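Local coordinates for nucleocapsid protein (Sin Nombre virus, PDB 2IC6), which forms, through its N-terminal region, an intramolecular antiparallel coiled coil, and as a hantavirus nucleocapsid protein probably packages the negative-strand RNA genome, at residues Asn13-Glu18 with Lys60-Lys65; Lys27-Glu32 with Thr46-Arg51. The protein carries 1 engineered substitution. All blocks are in the same frame, centred on the assembly; numbering follows the deposited sequence.

Contact 1: Asn13-Glu18 with Lys60-Lys65; sequences NITLHE and KLGELK
This is a section of an antiparallel coiled coil: N13-E18 on helix 6-37 packs against K60-K65 on helix 41-74. Both segments are alpha-helical, with i to i+4 bonds such as H17 N to N13 O (2.9 Å) and L64 N to K60 O (3.0 Å). Their axes approach to 10.0 Å at a signed angle of -159°, and I14 and L61 set the register (CA-CA 6.4 Å). I14 and L64 are both mt; chi1 of I14 puts its CG1 3.6 Å from L64 CB. L61, also mt, places CD2 4.1 Å from I14 CG2 and 3.6 Å from H17 CB. H17 points toward the other helix and is buried. With chi1 -76° and chi2 83°, its ND1 donates to N13 O (2.8 Å), satisfying one polar atom within its own helix, while L64 CD1 covers one ring face. K60, in tptt, lays CG 3.7 Å from H17 NE2. At the flank, extended K65 (mttt) meets folded E18 (chi1 and chi2 both m) in a salt bridge, NZ to OE1, 2.7 Å.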
loop_
_atom_site.group_PDB
_atom_site.type_symbol
_atom_site.label_atom_id
_atom_site.label_comp_id
_atom_site.label_asym_id
_atom_site.label_seq_id
_atom_site.Cartn_x
_atom_site.Cartn_y
_atom_site.Cartn_z
ATOM N N ASN A 13 -13.240 -0.679 2.727
ATOM C CA ASN A 13 -11.901 -0.972 3.203
ATOM C C ASN A 13 -10.888 -0.954 2.065
ATOM O O ASN A 13 -9.771 -0.481 2.238
ATOM C CB ASN A 13 -11.935 -2.301 3.933
ATOM C CG ASN A 13 -10.812 -2.508 4.906
ATOM O OD1 ASN A 13 -10.615 -3.656 5.361
ATOM N ND2 ASN A 13 -10.114 -1.475 5.256
ATOM N N ILE A 14 -11.266 -1.419 0.882
ATOM C CA ILE A 14 -10.405 -1.333 -0.277
ATOM C C ILE A 14 -10.159 0.142 -0.523
ATOM O O ILE A 14 -9.031 0.542 -0.757
ATOM C CB ILE A 14 -11.031 -2.055 -1.499
ATOM C CG1 ILE A 14 -10.984 -3.581 -1.263
ATOM C CG2 ILE A 14 -10.360 -1.691 -2.845
ATOM C CD1 ILE A 14 -11.844 -4.403 -2.263
ATOM N N THR A 15 -11.194 0.971 -0.528
ATOM C CA THR A 15 -10.948 2.448 -0.727
ATOM C C THR A 15 -9.977 3.036 0.253
ATOM O O THR A 15 -9.086 3.812 -0.142
ATOM C CB THR A 15 -12.253 3.211 -0.578
ATOM O OG1 THR A 15 -13.090 2.725 -1.610
ATOM C CG2 THR A 15 -12.091 4.766 -0.669
ATOM N N LEU A 16 -10.141 2.788 1.528
ATOM C CA LEU A 16 -9.273 3.342 2.545
ATOM C C LEU A 16 -7.871 2.881 2.270
ATOM O O LEU A 16 -6.931 3.685 2.345
ATOM C CB LEU A 16 -9.739 2.916 3.903
ATOM C CG LEU A 16 -8.916 3.378 5.081
ATOM C CD1 LEU A 16 -8.917 4.857 5.090
ATOM C CD2 LEU A 16 -9.507 2.738 6.326
ATOM N N HIS A 17 -7.714 1.597 1.917
ATOM C CA HIS A 17 -6.364 1.109 1.638
ATOM C C HIS A 17 -5.775 1.675 0.346
ATOM O O HIS A 17 -4.561 1.928 0.339
ATOM C CB HIS A 17 -6.348 -0.402 1.705
ATOM C CG HIS A 17 -6.375 -0.942 3.114
ATOM N ND1 HIS A 17 -7.549 -1.086 3.823
ATOM C CD2 HIS A 17 -5.384 -1.387 3.931
ATOM C CE1 HIS A 17 -7.264 -1.598 5.015
ATOM N NE2 HIS A 17 -5.963 -1.787 5.107
ATOM N N GLU A 18 -6.589 1.856 -0.697
ATOM C CA GLU A 18 -6.097 2.464 -1.909
ATOM C C GLU A 18 -5.641 3.893 -1.655
ATOM O O GLU A 18 -4.618 4.361 -2.189
ATOM C CB GLU A 18 -7.183 2.495 -2.961
ATOM C CG GLU A 18 -7.538 1.179 -3.501
ATOM C CD GLU A 18 -6.591 0.566 -4.469
ATOM O OE1 GLU A 18 -6.987 -0.463 -5.104
ATOM O OE2 GLU A 18 -5.433 1.041 -4.677
ATOM N N LYS A 60 -2.153 -6.477 1.481
ATOM C CA LYS A 60 -3.461 -6.404 2.066
ATOM C C LYS A 60 -4.543 -6.101 1.047
ATOM O O LYS A 60 -5.588 -6.756 1.034
ATOM C CB LYS A 60 -3.452 -5.325 3.157
ATOM C CG LYS A 60 -4.808 -5.081 3.812
ATOM C CD LYS A 60 -5.304 -6.206 4.625
ATOM C CE LYS A 60 -6.701 -5.914 5.187
ATOM N NZ LYS A 60 -7.048 -6.917 6.196
ATOM N N LEU A 61 -4.290 -5.183 0.120
ATOM C CA LEU A 61 -5.210 -4.929 -0.971
ATOM C C LEU A 61 -5.473 -6.109 -1.841
ATOM O O LEU A 61 -6.620 -6.344 -2.243
ATOM C CB LEU A 61 -4.681 -3.761 -1.818
ATOM C CG LEU A 61 -5.030 -2.399 -1.279
ATOM C CD1 LEU A 61 -4.061 -1.318 -1.857
ATOM C CD2 LEU A 61 -6.525 -2.090 -1.492
ATOM N N GLY A 62 -4.449 -6.873 -2.137
ATOM C CA GLY A 62 -4.673 -8.050 -2.962
ATOM C C GLY A 62 -5.586 -9.050 -2.281
ATOM O O GLY A 62 -6.423 -9.668 -2.945
ATOM N N GLU A 63 -5.422 -9.222 -0.976
ATOM C CA GLU A 63 -6.294 -10.091 -0.204
ATOM C C GLU A 63 -7.731 -9.586 -0.238
ATOM O O GLU A 63 -8.659 -10.374 -0.507
ATOM C CB GLU A 63 -5.820 -10.203 1.213
ATOM C CG GLU A 63 -4.461 -10.816 1.477
ATOM C CD GLU A 63 -3.967 -10.593 2.947
ATOM O OE1 GLU A 63 -2.750 -10.731 3.155
ATOM O OE2 GLU A 63 -4.771 -10.296 3.872
ATOM N N LEU A 64 -7.932 -8.308 0.049
ATOM C CA LEU A 64 -9.238 -7.730 0.057
ATOM C C LEU A 64 -9.931 -7.890 -1.326
ATOM O O LEU A 64 -11.105 -8.246 -1.421
ATOM C CB LEU A 64 -9.194 -6.269 0.410
ATOM C CG LEU A 64 -8.836 -5.910 1.852
ATOM C CD1 LEU A 64 -8.547 -4.407 1.950
ATOM C CD2 LEU A 64 -10.008 -6.290 2.803
ATOM N N LYS A 65 -9.187 -7.631 -2.400
ATOM C CA LYS A 65 -9.756 -7.660 -3.720
ATOM C C LYS A 65 -10.135 -9.090 -4.110
ATOM O O LYS A 65 -11.201 -9.336 -4.713
ATOM C CB LYS A 65 -8.787 -7.056 -4.720
ATOM C CG LYS A 65 -8.630 -5.571 -4.586
ATOM C CD LYS A 65 -7.553 -5.020 -5.464
ATOM C CE LYS A 65 -7.466 -3.551 -5.320
ATOM N NZ LYS A 65 -6.479 -2.926 -6.180
#

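Contact 2: Lys27-Glu32 with Thr46-Arg51; sequences KLKDAE and TLQSRR
Close to the turn of the helical hairpin, K27-E32 and T46-R51 continue the antiparallel coiled coil, both fully alpha-helical. The axes come within 8.8 Å at a signed angle of -155°, and the register pairs L28 with R50 and A31 with L47, each at a CA-CA distance of 5.1 Å. The methyl-sized side chain of A31 points at the partner helix, consistent with this close approach. T46 places CG2 4.0 Å from A31 CB, while its OG1 bonds back to V42 O. L47 follows in the tp rotamer, also adopted by L28, and their CD1 atoms meet at 3.5 Å; L47 CD1 further touches E32 CG (3.7 Å), and L47 CA lies 4.0 Å from A31 CB. R50, with chi1 and chi2 both m, contributes its aliphatic part to the interface: CB is 3.9 Å from L28 CA and CG 4.0 Å from A31 CB. K27 CB covers one guanidinium face, 3.7 Å from R50 NE, and water 1 joins that NE (3.0 Å) to K27 O (2.9 Å). Finally R51, extended as mtt180, sets CG 3.6 Å from L28 CD1; water 2 accepts from R51 NE (2.8 Å) and donates to E32 OE2 (2.6 Å).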
loop_
_atom_site.group_PDB
_atom_site.type_symbol
_atom_site.label_atom_id
_atom_site.label_comp_id
_atom_site.label_asym_id
_atom_site.label_seq_id
_atom_site.Cartn_x
_atom_site.Cartn_y
_atom_site.Cartn_z
ATOM N N LYS A 27 5.345 9.084 -0.170
ATOM C CA LYS A 27 6.430 9.062 0.803
ATOM C C LYS A 27 7.592 8.175 0.324
ATOM O O LYS A 27 8.751 8.497 0.521
ATOM C CB LYS A 27 5.883 8.610 2.174
ATOM C CG LYS A 27 4.911 9.576 2.815
ATOM C CD LYS A 27 4.213 8.958 3.993
ATOM C CE LYS A 27 3.316 9.883 4.693
ATOM N NZ LYS A 27 4.136 10.477 5.774
ATOM N N LEU A 28 7.263 7.060 -0.328
ATOM C CA LEU A 28 8.290 6.234 -0.929
ATOM C C LEU A 28 9.044 6.967 -2.027
ATOM O O LEU A 28 10.276 6.905 -2.065
ATOM C CB LEU A 28 7.648 4.936 -1.464
ATOM C CG LEU A 28 8.569 4.032 -2.257
ATOM C CD1 LEU A 28 9.766 3.603 -1.430
ATOM C CD2 LEU A 28 7.794 2.862 -2.806
ATOM N N LYS A 29 8.335 7.662 -2.912
ATOM C CA LYS A 29 8.999 8.405 -3.993
ATOM C C LYS A 29 9.969 9.415 -3.406
ATOM O O LYS A 29 11.091 9.552 -3.918
ATOM C CB LYS A 29 7.958 9.095 -4.879
ATOM C CG LYS A 29 7.145 8.126 -5.684
ATOM C CD LYS A 29 6.030 8.826 -6.551
ATOM C CE LYS A 29 5.051 7.872 -7.138
ATOM N NZ LYS A 29 4.220 8.692 -8.036
ATOM N N ASP A 30 9.569 10.112 -2.346
ATOM C CA ASP A 30 10.454 11.069 -1.702
ATOM C C ASP A 30 11.710 10.354 -1.194
ATOM O O ASP A 30 12.843 10.864 -1.328
ATOM C CB ASP A 30 9.746 11.680 -0.434
ATOM C CG ASP A 30 8.434 12.490 -0.613
ATOM O OD1 ASP A 30 7.667 12.715 0.425
ATOM O OD2 ASP A 30 8.191 12.968 -1.666
ATOM N N ALA A 31 11.518 9.208 -0.515
ATOM C CA ALA A 31 12.661 8.499 0.055
ATOM C C ALA A 31 13.574 7.939 -1.054
ATOM O O ALA A 31 14.819 7.945 -0.857
ATOM C CB ALA A 31 12.175 7.381 0.952
ATOM N N GLU A 32 13.026 7.480 -2.164
ATOM C CA GLU A 32 13.873 6.947 -3.248
ATOM C C GLU A 32 14.757 8.023 -3.821
ATOM O O GLU A 32 15.912 7.812 -4.092
ATOM C CB GLU A 32 12.969 6.525 -4.409
ATOM C CG GLU A 32 12.203 5.440 -4.189
ATOM C CD GLU A 32 11.245 5.322 -5.330
ATOM O OE1 GLU A 32 10.763 6.228 -6.023
ATOM O OE2 GLU A 32 10.991 4.212 -5.532
ATOM N N THR A 46 15.391 4.928 5.769
ATOM C CA THR A 46 14.107 5.537 5.508
ATOM C C THR A 46 13.462 4.817 4.312
ATOM O O THR A 46 12.290 4.481 4.322
ATOM C CB THR A 46 14.282 7.028 5.169
ATOM O OG1 THR A 46 14.948 7.704 6.234
ATOM C CG2 THR A 46 12.942 7.708 4.869
ATOM N N LEU A 47 14.250 4.620 3.279
ATOM C CA LEU A 47 13.771 3.947 2.077
ATOM C C LEU A 47 13.295 2.504 2.359
ATOM O O LEU A 47 12.215 2.102 1.881
ATOM C CB LEU A 47 14.868 3.952 1.017
ATOM C CG LEU A 47 14.523 3.301 -0.313
ATOM C CD1 LEU A 47 13.255 3.915 -0.941
ATOM C CD2 LEU A 47 15.748 3.334 -1.229
ATOM N N GLN A 48 14.074 1.760 3.107
ATOM C CA GLN A 48 13.698 0.405 3.483
ATOM C C GLN A 48 12.332 0.397 4.147
ATOM O O GLN A 48 11.484 -0.444 3.837
ATOM C CB GLN A 48 14.759 -0.140 4.374
ATOM C CG GLN A 48 14.586 -1.549 4.911
ATOM C CD GLN A 48 15.744 -1.980 5.869
ATOM O OE1 GLN A 48 16.555 -1.142 6.367
ATOM N NE2 GLN A 48 15.751 -3.268 6.204
ATOM N N SER A 49 12.116 1.315 5.087
ATOM C CA SER A 49 10.858 1.387 5.773
ATOM C C SER A 49 9.692 1.768 4.866
ATOM O O SER A 49 8.605 1.184 4.949
ATOM C CB SER A 49 10.939 2.359 6.935
ATOM O OG SER A 49 11.825 1.918 7.957
ATOM N N ARG A 50 9.862 2.775 4.021
ATOM C CA ARG A 50 8.796 3.190 3.131
ATOM C C ARG A 50 8.457 2.063 2.146
ATOM O O ARG A 50 7.292 1.897 1.801
ATOM C CB ARG A 50 9.161 4.474 2.391
ATOM C CG ARG A 50 9.314 5.701 3.267
ATOM C CD ARG A 50 8.102 5.969 4.122
ATOM N NE ARG A 50 8.200 7.280 4.771
ATOM C CZ ARG A 50 7.382 7.702 5.705
ATOM N NH1 ARG A 50 6.457 6.906 6.198
ATOM N NH2 ARG A 50 7.503 8.904 6.229
ATOM N N ARG A 51 9.463 1.344 1.665
ATOM C CA ARG A 51 9.225 0.203 0.762
ATOM C C ARG A 51 8.341 -0.804 1.435
ATOM O O ARG A 51 7.394 -1.341 0.854
ATOM C CB ARG A 51 10.547 -0.395 0.295
ATOM C CG ARG A 51 11.234 0.411 -0.735
ATOM C CD ARG A 51 12.602 -0.159 -1.066
ATOM N NE ARG A 51 13.155 0.551 -2.227
ATOM C CZ ARG A 51 14.356 0.294 -2.736
ATOM N NH1 ARG A 51 15.144 -0.550 -2.127
ATOM N NH2 ARG A 51 14.731 0.883 -3.890
HETATM O O HOH W 1 9.528 9.399 3.114
HETATM O O HOH W 2 11.760 2.242 -4.039
#

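Both contacts join helix 6-37 to helix 41-74, on opposite sides of the chain's centre, with their own centres 21 Å apart. The numbering is consistent with a heptad repeat, two heptads separating equivalent positions: adding 14 to I14, H17 and E18 gives L28, A31 and E32, while subtracting 14 from L61, L64 and K65 gives L47, R50 and R51. Equivalent positions therefore carry different chemistry. H17 and L64 pack beside I14 and L61 in contact 1, where the axes lie farther apart (10.0 against 8.8 Å); A31 and R50 take the equivalent places in contact 2. The flanking acid-base pair bonds directly in contact 1 but through water in contact 2. Each is partly buried, with 414 and 371 Å² covered.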